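PDB 3KYH: mRNA-capping enzyme subunit alpha from Saccharomyces cerevisiae, which catalyses the second step of mRNA capping, transferring GMP from GTP to the 5'-diphosphate end of RNA through a covalent enzyme-GMP intermediate. Local coordinates for residues V69-D74 with L222-D227; G133-Q138 with Q146-L151; D287-F292 with V334-W339. All coordinates share one frame; numbering follows the deposited sequence.

Contact 1 (V69-D74 with L222-D227); sequences VCEKTD and LPHLSD
Glu71 reaches across to Leu222, His224 and Ser226. Its CB lies 3.8 Å from Ser226 CB. Its CG, placed between the backbone N and the carbonyl carbon (chi1 49°), meets Leu222 CD1 at 3.6 Å. The chain then bends, and the two carboxylate oxygens part. Glu71 OE1 rests near Ser226 CB. Glu71 OE2 accepts a nearly straight hydrogen bond of 2.7 Å from His224 NE2. The acceptor lies in the imidazole plane and is met on its syn side, with ring and carboxylate planes 42° apart. His205 adds a weak bond to the same oxygen. Thr73 CG2 also touches the ring, 3.3 Å from His224 NE2.

Strand 67-73 carries Lys72, which forms the covalent GMP adduct and opens the KxDG motif (Lys72 to Gly75) of the covalent nucleotidyltransferases. Thr73 and Ser226 make an antiparallel non-hydrogen-bonded pair at the strand's end. On one side of this pair Asp74 N donates to Leu225 O at 2.8 Å; on the other, Asp227 N gives Lys72 O a weak bond.

The Lys72 side chain runs past Asp227, and its NZ stays 4.1 Å from Asp227 OD1, beyond salt-bridge range. Asp74 OD2 and Asp227 OD2 come close as like charges, with Glu255 also nearby.

Contact 2 (G133-Q138 with Q146-L151); sequences GELVIQ and QELRYL
Leu135 and Tyr150 meet on one face of this antiparallel hairpin, where Leu148 joins them. Leu135 CG stands anti to the backbone N (chi1 -168°). Its CD1 branch touches Leu148 CD1 at 3.3 Å, and the two leucine side chains cross at about a right angle. The same Leu135 CD1 comes to the edge of the Tyr150 ring, near its plane, and lies 3.6 Å from Tyr150 CB. The far end of the tyrosine lies against the backbone of Gly133, with Tyr150 CZ 3.4 Å from Gly133 CA. Tyr150 OH has its hydrogen-bond partner in Val78 O.

On the other face, Val136 CG2 meets Leu151 CD1 at 3.5 Å. At the buried Glu134-Leu151 end both backbone bonds are sound. Glu134 N donates to Leu151 O at 2.8 Å, with the donor in the carbonyl plane, and Leu151 N answers to Glu134 O.

The opposite end is looser. The two bonds joining Gln138 and Glu147 are both weak and bent. Ile137, Gln146 and Glu147 are exposed there. Gln138 CG lies 3.4 Å from Arg149 NE, at the edge of the guanidinium.

The hairpin belongs to the large mixed sheet of the catalytic domain. Strand 129-139 also pairs with strand 76-84, and strand 146-152 with strand 200-203. Glu134 OE2 accepts a hydrogen bond from Gly75 N. Glu134 and Val136 pack on Thr73 of strand 67-73, which places the face of Glu134, Val136 and Leu151 toward the active site; the Glu134 side chain is about 6 Å from that of Lys72.

Contact 3 (D287-F292 with V334-W339); sequences DVKPVF and VSDEEW
Lys289 CG sits between its backbone N and carbonyl carbon (chi1 57°), while Trp339 CG lies anti to its own N (chi1 -174°). The two side chains run antiparallel alongside each other. Lys289 CB lies over one face of the indole. It is 3.7 Å from the centroid of the Trp339 six-membered ring and 16° off the ring normal, a CH-pi contact offset toward the rim. Its closest ring atoms are Trp339 CE2 and CZ2.

The lysine chain bends at chi3 and chi4. Lys289 CD and CE pass Val334 O, with CE at 3.5 Å from that oxygen. Lys289 NZ then forms a salt bridge of 2.8 Å with Asp336 OD2, met nearly along the C-O axis of the carboxylate. The same nitrogen stands 3.4 Å from Trp339 CD1.

Both segments are loops of the C-terminal domain, which belongs to the OB-fold clan. Segment 287-292 leads into strand 293-297. Segment 334-339 lies in the loop between strand 326-331 and helix 339-344. Those two strands are antiparallel neighbours, and the contact joins the loops beside them at the surface.

A second, apolar contact lies near the strands. Phe292 CE2 meets Val334 CG2 at 3.4 Å, and the side chains cross at about a right angle. Phe292 also packs on Leu264 and Leu332. Pro290 CD approaches Trp339 CH2 at 4.3 Å. Trp339 further meets an aromatic ring on the chain of a different protein in the assembly.

Contacts 1 and 2 lie in the catalytic domain, with centres about 11 Å apart. Contact 2 is nested within the chain loop that contact 1 closes. They touch directly: Pro223 and His224 of contact 1 lie against Ile137 and Gln138 of contact 2. They bring the five-stranded sheet that carries Lys72 against the larger mixed sheet of the hairpin, so both border the active site. Contact 3 comes later in the chain, in the C-terminal domain. Its centre is about 38 Å from that of contact 1 and about 45 Å from that of contact 2. It touches neither, and joins surface loops well away from the catalytic lysine.

Contact 1 (V69-D74 with L222-D227)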
ATOM      1  N   VAL C  69      31.858 -42.980 -33.107  1.00 79.19           N
ATOM      2  CA  VAL C  69      32.259 -41.582 -32.971  1.00 81.70           C
ATOM      3  C   VAL C  69      31.918 -40.682 -34.137  1.00 78.89           C
ATOM      4  O   VAL C  69      32.204 -40.989 -35.308  1.00 79.30           O
ATOM      5  CB  VAL C  69      33.754 -41.377 -32.687  1.00 85.40           C
ATOM      6  CG1 VAL C  69      34.019 -41.446 -31.203  1.00 83.50           C
ATOM      7  CG2 VAL C  69      34.628 -42.351 -33.505  1.00101.08           C
ATOM      8  N   CYS C  70      31.330 -39.548 -33.767  1.00 73.77           N
ATOM      9  CA  CYS C  70      31.235 -38.379 -34.630  1.00 68.99           C
ATOM     10  C   CYS C  70      31.634 -37.218 -33.728  1.00 72.05           C
ATOM     11  O   CYS C  70      31.679 -37.395 -32.500  1.00 76.31           O
ATOM     12  CB  CYS C  70      29.812 -38.213 -35.154  1.00 62.17           C
ATOM     13  SG  CYS C  70      28.518 -38.252 -33.868  1.00 79.57           S
ATOM     14  N   GLU C  71      32.011 -36.092 -34.347  1.00 66.90           N
ATOM     15  CA  GLU C  71      32.168 -34.773 -33.691  1.00 67.43           C
ATOM     16  C   GLU C  71      30.927 -34.243 -32.943  1.00 64.20           C
ATOM     17  O   GLU C  71      29.812 -34.515 -33.361  1.00 69.89           O
ATOM     18  CB  GLU C  71      32.561 -33.763 -34.763  1.00 63.76           C
ATOM     19  CG  GLU C  71      31.674 -33.806 -36.030  1.00 79.86           C
ATOM     20  CD  GLU C  71      30.526 -32.788 -36.026  1.00107.96           C
ATOM     21  OE1 GLU C  71      30.239 -32.148 -34.987  1.00117.24           O
ATOM     22  OE2 GLU C  71      29.906 -32.606 -37.093  1.00102.60           O
ATOM     23  N   LYS C  72      31.106 -33.492 -31.856  1.00 69.93           N
ATOM     24  CA  LYS C  72      29.977 -32.826 -31.155  1.00 71.77           C
ATOM     25  C   LYS C  72      29.574 -31.518 -31.874  1.00 83.04           C
ATOM     26  O   LYS C  72      30.218 -30.470 -31.651  1.00 90.50           O
ATOM     27  CB  LYS C  72      30.293 -32.547 -29.653  1.00 62.22           C
ATOM     28  CG  LYS C  72      29.165 -31.833 -28.902  1.00 51.86           C
ATOM     29  CD  LYS C  72      29.407 -31.463 -27.405  1.00 89.13           C
ATOM     30  CE  LYS C  72      28.739 -30.089 -27.007  1.00 62.16           C
ATOM     31  NZ  LYS C  72      28.221 -29.980 -25.612  1.00 35.34           N
ATOM     32  N   THR C  73      28.536 -31.568 -32.721  1.00 74.39           N
ATOM     33  CA  THR C  73      27.990 -30.359 -33.357  1.00 77.12           C
ATOM     34  C   THR C  73      27.487 -29.360 -32.319  1.00 83.08           C
ATOM     35  O   THR C  73      26.763 -29.751 -31.395  1.00 91.35           O
ATOM     36  CB  THR C  73      26.817 -30.654 -34.293  1.00 81.63           C
ATOM     37  OG1 THR C  73      25.948 -31.623 -33.695  1.00 78.78           O
ATOM     38  CG2 THR C  73      27.302 -31.177 -35.628  1.00 93.79           C
ATOM     39  N   ASP C  74      27.888 -28.094 -32.456  1.00 84.52           N
ATOM     40  CA  ASP C  74      27.495 -27.025 -31.519  1.00 89.25           C
ATOM     41  C   ASP C  74      26.340 -26.165 -32.059  1.00 90.37           C
ATOM     42  O   ASP C  74      26.465 -24.943 -32.312  1.00 87.59           O
ATOM     43  CB  ASP C  74      28.699 -26.176 -31.069  1.00 89.49           C
ATOM     44  CG  ASP C  74      28.372 -25.255 -29.885  1.00 87.19           C
ATOM     45  OD1 ASP C  74      27.663 -24.233 -30.075  1.00103.12           O
ATOM     46  OD2 ASP C  74      28.867 -25.511 -28.760  1.00 76.99           O
ATOM     47  N   LEU C 222      35.626 -28.758 -40.459  1.00 87.91           N
ATOM     48  CA  LEU C 222      34.179 -28.860 -40.713  1.00 86.32           C
ATOM     49  C   LEU C 222      33.462 -27.490 -40.768  1.00 81.64           C
ATOM     50  O   LEU C 222      33.730 -26.653 -39.908  1.00 65.12           O
ATOM     51  CB  LEU C 222      33.539 -29.750 -39.634  1.00 86.42           C
ATOM     52  CG  LEU C 222      33.967 -31.227 -39.601  1.00 84.02           C
ATOM     53  CD1 LEU C 222      33.797 -31.788 -38.203  1.00 63.65           C
ATOM     54  CD2 LEU C 222      33.257 -32.090 -40.647  1.00 69.87           C
ATOM     55  N   PRO C 223      32.545 -27.275 -41.755  1.00 81.65           N
ATOM     56  CA  PRO C 223      31.756 -26.047 -42.009  1.00 77.46           C
ATOM     57  C   PRO C 223      30.879 -25.515 -40.860  1.00 74.82           C
ATOM     58  O   PRO C 223      30.707 -24.296 -40.758  1.00 69.38           O
ATOM     59  CB  PRO C 223      30.858 -26.458 -43.175  1.00 79.20           C
ATOM     60  CG  PRO C 223      30.709 -27.936 -43.007  1.00 77.98           C
ATOM     61  CD  PRO C 223      32.120 -28.333 -42.692  1.00 81.61           C
ATOM     62  N   HIS C 224      30.266 -26.408 -40.073  1.00 79.75           N
ATOM     63  CA  HIS C 224      29.602 -26.038 -38.808  1.00 85.42           C
ATOM     64  C   HIS C 224      30.565 -26.124 -37.605  1.00 91.72           C
ATOM     65  O   HIS C 224      31.783 -26.122 -37.795  1.00102.43           O
ATOM     66  CB  HIS C 224      28.300 -26.816 -38.565  1.00 79.81           C
ATOM     67  CG  HIS C 224      28.434 -28.305 -38.661  1.00 84.77           C
ATOM     68  ND1 HIS C 224      27.825 -29.043 -39.657  1.00 97.12           N
ATOM     69  CD2 HIS C 224      29.083 -29.199 -37.878  1.00 92.35           C
ATOM     70  CE1 HIS C 224      28.111 -30.322 -39.496  1.00 94.75           C
ATOM     71  NE2 HIS C 224      28.872 -30.444 -38.423  1.00 93.34           N
ATOM     72  N   LEU C 225      30.040 -26.191 -36.383  1.00 87.40           N
ATOM     73  CA  LEU C 225      30.859 -26.055 -35.192  1.00 90.36           C
ATOM     74  C   LEU C 225      30.958 -27.357 -34.444  1.00 95.81           C
ATOM     75  O   LEU C 225      29.970 -28.086 -34.376  1.00104.82           O
ATOM     76  CB  LEU C 225      30.270 -25.022 -34.230  1.00 91.52           C
ATOM     77  CG  LEU C 225      29.908 -23.620 -34.696  1.00 86.67           C
ATOM     78  CD1 LEU C 225      28.390 -23.638 -34.843  1.00 91.44           C
ATOM     79  CD2 LEU C 225      30.357 -22.627 -33.623  1.00 62.28           C
ATOM     80  N   SER C 226      32.116 -27.612 -33.827  1.00 96.08           N
ATOM     81  CA  SER C 226      32.325 -28.856 -33.081  1.00 91.87           C
ATOM     82  C   SER C 226      33.257 -28.782 -31.858  1.00 90.40           C
ATOM     83  O   SER C 226      34.491 -28.877 -32.000  1.00 91.96           O
ATOM     84  CB  SER C 226      32.680 -30.010 -34.038  1.00 91.71           C
ATOM     85  OG  SER C 226      33.563 -29.589 -35.071  1.00 84.29           O
ATOM     86  N   ASP C 227      32.648 -28.658 -30.671  1.00 81.89           N
ATOM     87  CA  ASP C 227      33.377 -28.535 -29.401  1.00 74.58           C
ATOM     88  C   ASP C 227      33.610 -29.837 -28.604  1.00 76.61           C
ATOM     89  O   ASP C 227      33.276 -29.968 -27.402  1.00 65.76           O
ATOM     90  CB  ASP C 227      32.868 -27.357 -28.568  1.00 75.82           C
ATOM     91  CG  ASP C 227      31.489 -27.589 -27.961  1.00 90.93           C
ATOM     92  OD1 ASP C 227      30.755 -28.490 -28.433  1.00 91.46           O
ATOM     93  OD2 ASP C 227      31.130 -26.836 -27.012  1.00101.70           O
TER

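Contact 2 (G133-Q138 with Q146-L151)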
ATOM      1  N   GLY C 133      17.984 -34.606 -32.899  1.00 87.76           N
ATOM      2  CA  GLY C 133      18.826 -33.783 -33.778  1.00 94.31           C
ATOM      3  C   GLY C 133      19.620 -32.553 -33.350  1.00 90.54           C
ATOM      4  O   GLY C 133      19.424 -31.993 -32.258  1.00 90.87           O
ATOM      5  N   GLU C 134      20.518 -32.133 -34.245  1.00 83.52           N
ATOM      6  CA  GLU C 134      21.255 -30.878 -34.062  1.00 84.66           C
ATOM      7  C   GLU C 134      21.131 -29.811 -35.147  1.00 78.27           C
ATOM      8  O   GLU C 134      21.653 -29.953 -36.249  1.00 85.04           O
ATOM      9  CB  GLU C 134      22.724 -31.130 -33.715  1.00 91.83           C
ATOM     10  CG  GLU C 134      23.031 -30.964 -32.215  1.00 93.02           C
ATOM     11  CD  GLU C 134      23.103 -29.514 -31.799  1.00 81.23           C
ATOM     12  OE1 GLU C 134      22.364 -28.689 -32.369  1.00102.46           O
ATOM     13  OE2 GLU C 134      23.916 -29.181 -30.924  1.00 74.58           O
ATOM     14  N   LEU C 135      20.448 -28.726 -34.819  1.00 72.49           N
ATOM     15  CA  LEU C 135      20.232 -27.655 -35.793  1.00 79.34           C
ATOM     16  C   LEU C 135      21.418 -26.674 -35.933  1.00 83.38           C
ATOM     17  O   LEU C 135      21.437 -25.609 -35.296  1.00 74.72           O
ATOM     18  CB  LEU C 135      18.905 -26.905 -35.528  1.00 79.06           C
ATOM     19  CG  LEU C 135      18.396 -25.951 -36.633  1.00 78.15           C
ATOM     20  CD1 LEU C 135      17.776 -26.758 -37.727  1.00 84.30           C
ATOM     21  CD2 LEU C 135      17.377 -24.915 -36.167  1.00 55.28           C
ATOM     22  N   VAL C 136      22.374 -27.022 -36.800  1.00 87.62           N
ATOM     23  CA  VAL C 136      23.526 -26.142 -37.135  1.00 91.24           C
ATOM     24  C   VAL C 136      23.198 -25.041 -38.177  1.00 86.13           C
ATOM     25  O   VAL C 136      22.060 -24.943 -38.651  1.00 94.82           O
ATOM     26  CB  VAL C 136      24.735 -26.970 -37.687  1.00 93.13           C
ATOM     27  CG1 VAL C 136      25.168 -28.070 -36.720  1.00 97.13           C
ATOM     28  CG2 VAL C 136      24.433 -27.550 -39.075  1.00 93.62           C
ATOM     29  N   ILE C 137      24.202 -24.234 -38.529  1.00 73.91           N
ATOM     30  CA  ILE C 137      24.195 -23.383 -39.737  1.00 69.79           C
ATOM     31  C   ILE C 137      25.263 -23.993 -40.625  1.00 66.05           C
ATOM     32  O   ILE C 137      26.073 -24.773 -40.144  1.00 78.23           O
ATOM     33  CB  ILE C 137      24.544 -21.911 -39.468  1.00 65.97           C
ATOM     34  CG1 ILE C 137      24.304 -21.548 -37.999  1.00 82.04           C
ATOM     35  CG2 ILE C 137      23.748 -20.978 -40.393  1.00 69.61           C
ATOM     36  CD1 ILE C 137      25.291 -22.249 -37.056  1.00101.84           C
ATOM     37  N   GLN C 138      25.242 -23.710 -41.922  1.00 68.33           N
ATOM     38  CA  GLN C 138      26.077 -24.452 -42.858  1.00 67.52           C
ATOM     39  C   GLN C 138      26.630 -23.646 -43.975  1.00 66.36           C
ATOM     40  O   GLN C 138      25.859 -23.126 -44.773  1.00 76.72           O
ATOM     41  CB  GLN C 138      25.301 -25.602 -43.481  1.00 68.84           C
ATOM     42  CG  GLN C 138      25.323 -26.847 -42.624  1.00 70.13           C
ATOM     43  CD  GLN C 138      26.694 -27.470 -42.515  1.00 60.68           C
ATOM     44  OE1 GLN C 138      27.631 -26.908 -41.911  1.00 47.68           O
ATOM     45  NE2 GLN C 138      26.816 -28.654 -43.092  1.00 39.64           N
ATOM     46  N   GLN C 146      25.843 -19.652 -46.583  1.00 70.73           N
ATOM     47  CA  GLN C 146      25.334 -20.174 -45.299  1.00 69.37           C
ATOM     48  C   GLN C 146      23.840 -20.475 -45.359  1.00 69.35           C
ATOM     49  O   GLN C 146      23.099 -19.761 -46.033  1.00 72.17           O
ATOM     50  CB  GLN C 146      25.631 -19.235 -44.117  1.00 73.07           C
ATOM     51  CG  GLN C 146      26.100 -17.794 -44.452  1.00 88.80           C
ATOM     52  CD  GLN C 146      27.626 -17.624 -44.442  1.00 94.92           C
ATOM     53  OE1 GLN C 146      28.144 -16.576 -44.049  1.00 74.98           O
ATOM     54  NE2 GLN C 146      28.345 -18.661 -44.857  1.00105.07           N
ATOM     55  N   GLU C 147      23.417 -21.513 -44.636  1.00 66.48           N
ATOM     56  CA  GLU C 147      22.049 -22.065 -44.675  1.00 67.83           C
ATOM     57  C   GLU C 147      21.727 -22.752 -43.340  1.00 71.52           C
ATOM     58  O   GLU C 147      22.597 -23.403 -42.741  1.00 66.34           O
ATOM     59  CB  GLU C 147      21.933 -23.179 -45.733  1.00 68.67           C
ATOM     60  CG  GLU C 147      21.706 -22.812 -47.188  1.00 67.85           C
ATOM     61  CD  GLU C 147      21.528 -24.060 -48.074  1.00 87.40           C
ATOM     62  OE1 GLU C 147      22.497 -24.867 -48.155  1.00 67.74           O
ATOM     63  OE2 GLU C 147      20.424 -24.227 -48.681  1.00 71.24           O
ATOM     64  N   LEU C 148      20.456 -22.684 -42.942  1.00 69.06           N
ATOM     65  CA  LEU C 148      19.944 -23.355 -41.752  1.00 63.72           C
ATOM     66  C   LEU C 148      19.842 -24.855 -42.091  1.00 71.09           C
ATOM     67  O   LEU C 148      19.453 -25.213 -43.229  1.00 65.85           O
ATOM     68  CB  LEU C 148      18.583 -22.730 -41.409  1.00 62.41           C
ATOM     69  CG  LEU C 148      17.852 -22.684 -40.050  1.00 60.08           C
ATOM     70  CD1 LEU C 148      17.511 -24.089 -39.649  1.00 84.65           C
ATOM     71  CD2 LEU C 148      18.527 -21.985 -38.873  1.00 38.16           C
ATOM     72  N   ARG C 149      20.253 -25.703 -41.133  1.00 67.48           N
ATOM     73  CA  ARG C 149      20.333 -27.165 -41.298  1.00 62.48           C
ATOM     74  C   ARG C 149      20.135 -27.955 -40.016  1.00 61.74           C
ATOM     75  O   ARG C 149      20.693 -27.567 -38.974  1.00 49.40           O
ATOM     76  CB  ARG C 149      21.694 -27.630 -41.889  1.00 67.15           C
ATOM     77  CG  ARG C 149      21.845 -29.187 -41.786  1.00 55.55           C
ATOM     78  CD  ARG C 149      23.141 -29.765 -42.308  1.00 70.68           C
ATOM     79  NE  ARG C 149      23.410 -29.427 -43.702  1.00 78.54           N
ATOM     80  CZ  ARG C 149      22.697 -29.843 -44.741  1.00 94.39           C
ATOM     81  NH1 ARG C 149      21.606 -30.586 -44.574  1.00 90.10           N
ATOM     82  NH2 ARG C 149      23.070 -29.469 -45.957  1.00114.40           N
ATOM     83  N   TYR C 150      19.464 -29.111 -40.176  1.00 60.09           N
ATOM     84  CA  TYR C 150      19.115 -30.092 -39.121  1.00 57.55           C
ATOM     85  C   TYR C 150      19.673 -31.496 -39.403  1.00 55.62           C
ATOM     86  O   TYR C 150      19.329 -32.124 -40.421  1.00 59.66           O
ATOM     87  CB  TYR C 150      17.586 -30.147 -38.934  1.00 56.93           C
ATOM     88  CG  TYR C 150      17.109 -31.031 -37.798  1.00 50.28           C
ATOM     89  CD1 TYR C 150      17.032 -30.528 -36.511  1.00 40.91           C
ATOM     90  CD2 TYR C 150      16.683 -32.347 -38.028  1.00 63.17           C
ATOM     91  CE1 TYR C 150      16.622 -31.306 -35.449  1.00 51.11           C
ATOM     92  CE2 TYR C 150      16.238 -33.144 -36.976  1.00 78.80           C
ATOM     93  CZ  TYR C 150      16.219 -32.609 -35.681  1.00 83.21           C
ATOM     94  OH  TYR C 150      15.813 -33.368 -34.596  1.00 91.98           O
ATOM     95  N   LEU C 151      20.473 -31.994 -38.454  1.00 54.39           N
ATOM     96  CA  LEU C 151      21.228 -33.271 -38.559  1.00 51.72           C
ATOM     97  C   LEU C 151      20.799 -34.331 -37.526  1.00 55.24           C
ATOM     98  O   LEU C 151      20.542 -33.988 -36.362  1.00 53.53           O
ATOM     99  CB  LEU C 151      22.700 -32.974 -38.336  1.00 36.81           C
ATOM    100  CG  LEU C 151      23.314 -32.164 -39.442  1.00 33.76           C
ATOM    101  CD1 LEU C 151      24.075 -31.039 -38.775  1.00 36.26           C
ATOM    102  CD2 LEU C 151      24.156 -33.008 -40.370  1.00 60.54           C
TER

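Contact 3 (D287-F292 with V334-W339)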
ATOM      1  N   ASP C 287      59.472  -2.758  -8.997  1.00102.14           N
ATOM      2  CA  ASP C 287      59.212  -2.615 -10.436  1.00105.40           C
ATOM      3  C   ASP C 287      59.337  -3.893 -11.291  1.00109.40           C
ATOM      4  O   ASP C 287      59.301  -3.812 -12.529  1.00113.42           O
ATOM      5  CB  ASP C 287      60.005  -1.442 -11.035  1.00105.95           C
ATOM      6  CG  ASP C 287      61.440  -1.807 -11.383  1.00112.80           C
ATOM      7  OD1 ASP C 287      62.134  -2.425 -10.544  1.00118.70           O
ATOM      8  OD2 ASP C 287      61.873  -1.460 -12.508  1.00115.38           O
ATOM      9  N   VAL C 288      59.473  -5.059 -10.648  1.00107.79           N
ATOM     10  CA  VAL C 288      59.497  -6.362 -11.348  1.00105.88           C
ATOM     11  C   VAL C 288      58.596  -7.389 -10.617  1.00108.42           C
ATOM     12  O   VAL C 288      58.616  -7.431  -9.374  1.00106.91           O
ATOM     13  CB  VAL C 288      60.940  -6.926 -11.571  1.00102.80           C
ATOM     14  CG1 VAL C 288      60.989  -7.768 -12.842  1.00109.99           C
ATOM     15  CG2 VAL C 288      61.979  -5.823 -11.707  1.00 98.64           C
ATOM     16  N   LYS C 289      57.863  -8.211 -11.392  1.00102.91           N
ATOM     17  CA  LYS C 289      56.740  -9.079 -10.929  1.00 98.59           C
ATOM     18  C   LYS C 289      56.690  -9.657  -9.507  1.00 96.27           C
ATOM     19  O   LYS C 289      57.720 -10.078  -8.960  1.00100.64           O
ATOM     20  CB  LYS C 289      56.291 -10.142 -11.967  1.00 97.59           C
ATOM     21  CG  LYS C 289      57.322 -11.137 -12.506  1.00 88.85           C
ATOM     22  CD  LYS C 289      56.845 -11.758 -13.835  1.00 54.70           C
ATOM     23  CE  LYS C 289      57.997 -12.035 -14.803  1.00 81.85           C
ATOM     24  NZ  LYS C 289      58.822 -10.840 -15.216  1.00 75.99           N
ATOM     25  N   PRO C 290      55.488  -9.639  -8.893  1.00 93.21           N
ATOM     26  CA  PRO C 290      55.284 -10.227  -7.569  1.00 93.57           C
ATOM     27  C   PRO C 290      54.271 -11.391  -7.529  1.00 91.02           C
ATOM     28  O   PRO C 290      53.981 -11.973  -8.572  1.00 84.47           O
ATOM     29  CB  PRO C 290      54.824  -9.027  -6.747  1.00 93.57           C
ATOM     30  CG  PRO C 290      54.349  -7.982  -7.781  1.00 99.42           C
ATOM     31  CD  PRO C 290      54.471  -8.603  -9.139  1.00 90.30           C
ATOM     32  N   VAL C 291      53.776 -11.755  -6.348  1.00 93.17           N
ATOM     33  CA  VAL C 291      52.937 -12.958  -6.208  1.00 96.75           C
ATOM     34  C   VAL C 291      51.479 -12.634  -6.538  1.00102.32           C
ATOM     35  O   VAL C 291      50.955 -11.636  -6.028  1.00106.96           O
ATOM     36  CB  VAL C 291      52.983 -13.609  -4.785  1.00 91.74           C
ATOM     37  CG1 VAL C 291      52.814 -15.109  -4.886  1.00 75.80           C
ATOM     38  CG2 VAL C 291      54.265 -13.287  -4.026  1.00105.30           C
ATOM     39  N   PHE C 292      50.845 -13.479  -7.368  1.00101.23           N
ATOM     40  CA  PHE C 292      49.429 -13.337  -7.766  1.00 95.99           C
ATOM     41  C   PHE C 292      48.540 -14.525  -7.412  1.00 93.44           C
ATOM     42  O   PHE C 292      48.300 -15.424  -8.232  1.00 92.85           O
ATOM     43  CB  PHE C 292      49.188 -12.811  -9.209  1.00 94.65           C
ATOM     44  CG  PHE C 292      50.229 -13.200 -10.240  1.00 95.23           C
ATOM     45  CD1 PHE C 292      51.525 -12.672 -10.196  1.00100.46           C
ATOM     46  CD2 PHE C 292      49.867 -13.957 -11.352  1.00 91.07           C
ATOM     47  CE1 PHE C 292      52.474 -12.986 -11.180  1.00 85.59           C
ATOM     48  CE2 PHE C 292      50.796 -14.265 -12.357  1.00 80.15           C
ATOM     49  CZ  PHE C 292      52.108 -13.789 -12.256  1.00 90.86           C
ATOM     50  N   VAL C 334      53.136 -15.827 -15.277  1.00 97.26           N
ATOM     51  CA  VAL C 334      53.320 -14.774 -16.259  1.00101.62           C
ATOM     52  C   VAL C 334      54.765 -14.790 -16.759  1.00 98.78           C
ATOM     53  O   VAL C 334      55.686 -14.400 -16.034  1.00 97.45           O
ATOM     54  CB  VAL C 334      52.808 -13.410 -15.716  1.00101.71           C
ATOM     55  CG1 VAL C 334      53.265 -12.240 -16.579  1.00100.98           C
ATOM     56  CG2 VAL C 334      51.284 -13.440 -15.653  1.00100.62           C
ATOM     57  N   SER C 335      54.920 -15.306 -17.982  1.00 95.63           N
ATOM     58  CA  SER C 335      56.201 -15.394 -18.693  1.00 96.72           C
ATOM     59  C   SER C 335      56.772 -14.012 -19.064  1.00 98.18           C
ATOM     60  O   SER C 335      56.104 -12.985 -18.875  1.00 94.81           O
ATOM     61  CB  SER C 335      56.099 -16.361 -19.898  1.00101.07           C
ATOM     62  OG  SER C 335      55.481 -15.806 -21.060  1.00 73.86           O
ATOM     63  N   ASP C 336      58.007 -13.990 -19.572  1.00 99.87           N
ATOM     64  CA  ASP C 336      58.748 -12.730 -19.781  1.00107.80           C
ATOM     65  C   ASP C 336      58.409 -11.848 -20.995  1.00108.11           C
ATOM     66  O   ASP C 336      58.869 -10.694 -21.071  1.00108.56           O
ATOM     67  CB  ASP C 336      60.263 -12.945 -19.654  1.00109.06           C
ATOM     68  CG  ASP C 336      60.817 -12.494 -18.302  1.00107.70           C
ATOM     69  OD1 ASP C 336      62.061 -12.538 -18.141  1.00108.29           O
ATOM     70  OD2 ASP C 336      60.029 -12.080 -17.415  1.00 85.73           O
ATOM     71  N   GLU C 337      57.674 -12.417 -21.955  1.00106.09           N
ATOM     72  CA  GLU C 337      57.134 -11.681 -23.094  1.00105.95           C
ATOM     73  C   GLU C 337      55.650 -11.496 -22.807  1.00111.10           C
ATOM     74  O   GLU C 337      54.912 -10.866 -23.580  1.00112.02           O
ATOM     75  CB  GLU C 337      57.330 -12.476 -24.387  1.00107.63           C
ATOM     76  CG  GLU C 337      57.556 -11.603 -25.625  1.00104.72           C
ATOM     77  CD  GLU C 337      57.061 -12.214 -26.935  1.00 94.57           C
ATOM     78  OE1 GLU C 337      57.018 -11.476 -27.933  1.00101.42           O
ATOM     79  OE2 GLU C 337      56.697 -13.407 -26.999  1.00112.07           O
ATOM     80  N   GLU C 338      55.238 -12.073 -21.677  1.00115.73           N
ATOM     81  CA  GLU C 338      53.877 -11.979 -21.141  1.00115.29           C
ATOM     82  C   GLU C 338      53.781 -10.970 -19.998  1.00115.06           C
ATOM     83  O   GLU C 338      52.680 -10.587 -19.604  1.00117.60           O
ATOM     84  CB  GLU C 338      53.376 -13.354 -20.678  1.00113.86           C
ATOM     85  CG  GLU C 338      52.969 -14.285 -21.821  1.00111.83           C
ATOM     86  CD  GLU C 338      52.530 -15.663 -21.361  1.00109.13           C
ATOM     87  OE1 GLU C 338      52.277 -15.862 -20.150  1.00117.13           O
ATOM     88  OE2 GLU C 338      52.447 -16.555 -22.232  1.00108.90           O
ATOM     89  N   TRP C 339      54.918 -10.542 -19.461  1.00114.35           N
ATOM     90  CA  TRP C 339      54.906  -9.525 -18.416  1.00117.69           C
ATOM     91  C   TRP C 339      54.833  -8.145 -19.051  1.00119.59           C
ATOM     92  O   TRP C 339      53.985  -7.326 -18.663  1.00121.10           O
ATOM     93  CB  TRP C 339      56.106  -9.672 -17.476  1.00116.86           C
ATOM     94  CG  TRP C 339      56.105  -8.742 -16.280  1.00123.24           C
ATOM     95  CD1 TRP C 339      57.139  -7.944 -15.877  1.00128.14           C
ATOM     96  CD2 TRP C 339      55.041  -8.525 -15.330  1.00124.93           C
ATOM     97  NE1 TRP C 339      56.795  -7.255 -14.737  1.00133.29           N
ATOM     98  CE2 TRP C 339      55.514  -7.588 -14.381  1.00129.01           C
ATOM     99  CE3 TRP C 339      53.740  -9.033 -15.183  1.00123.37           C
ATOM    100  CZ2 TRP C 339      54.729  -7.145 -13.304  1.00129.96           C
ATOM    101  CZ3 TRP C 339      52.965  -8.600 -14.101  1.00121.57           C
ATOM    102  CH2 TRP C 339      53.462  -7.660 -13.183  1.00120.59           C
TER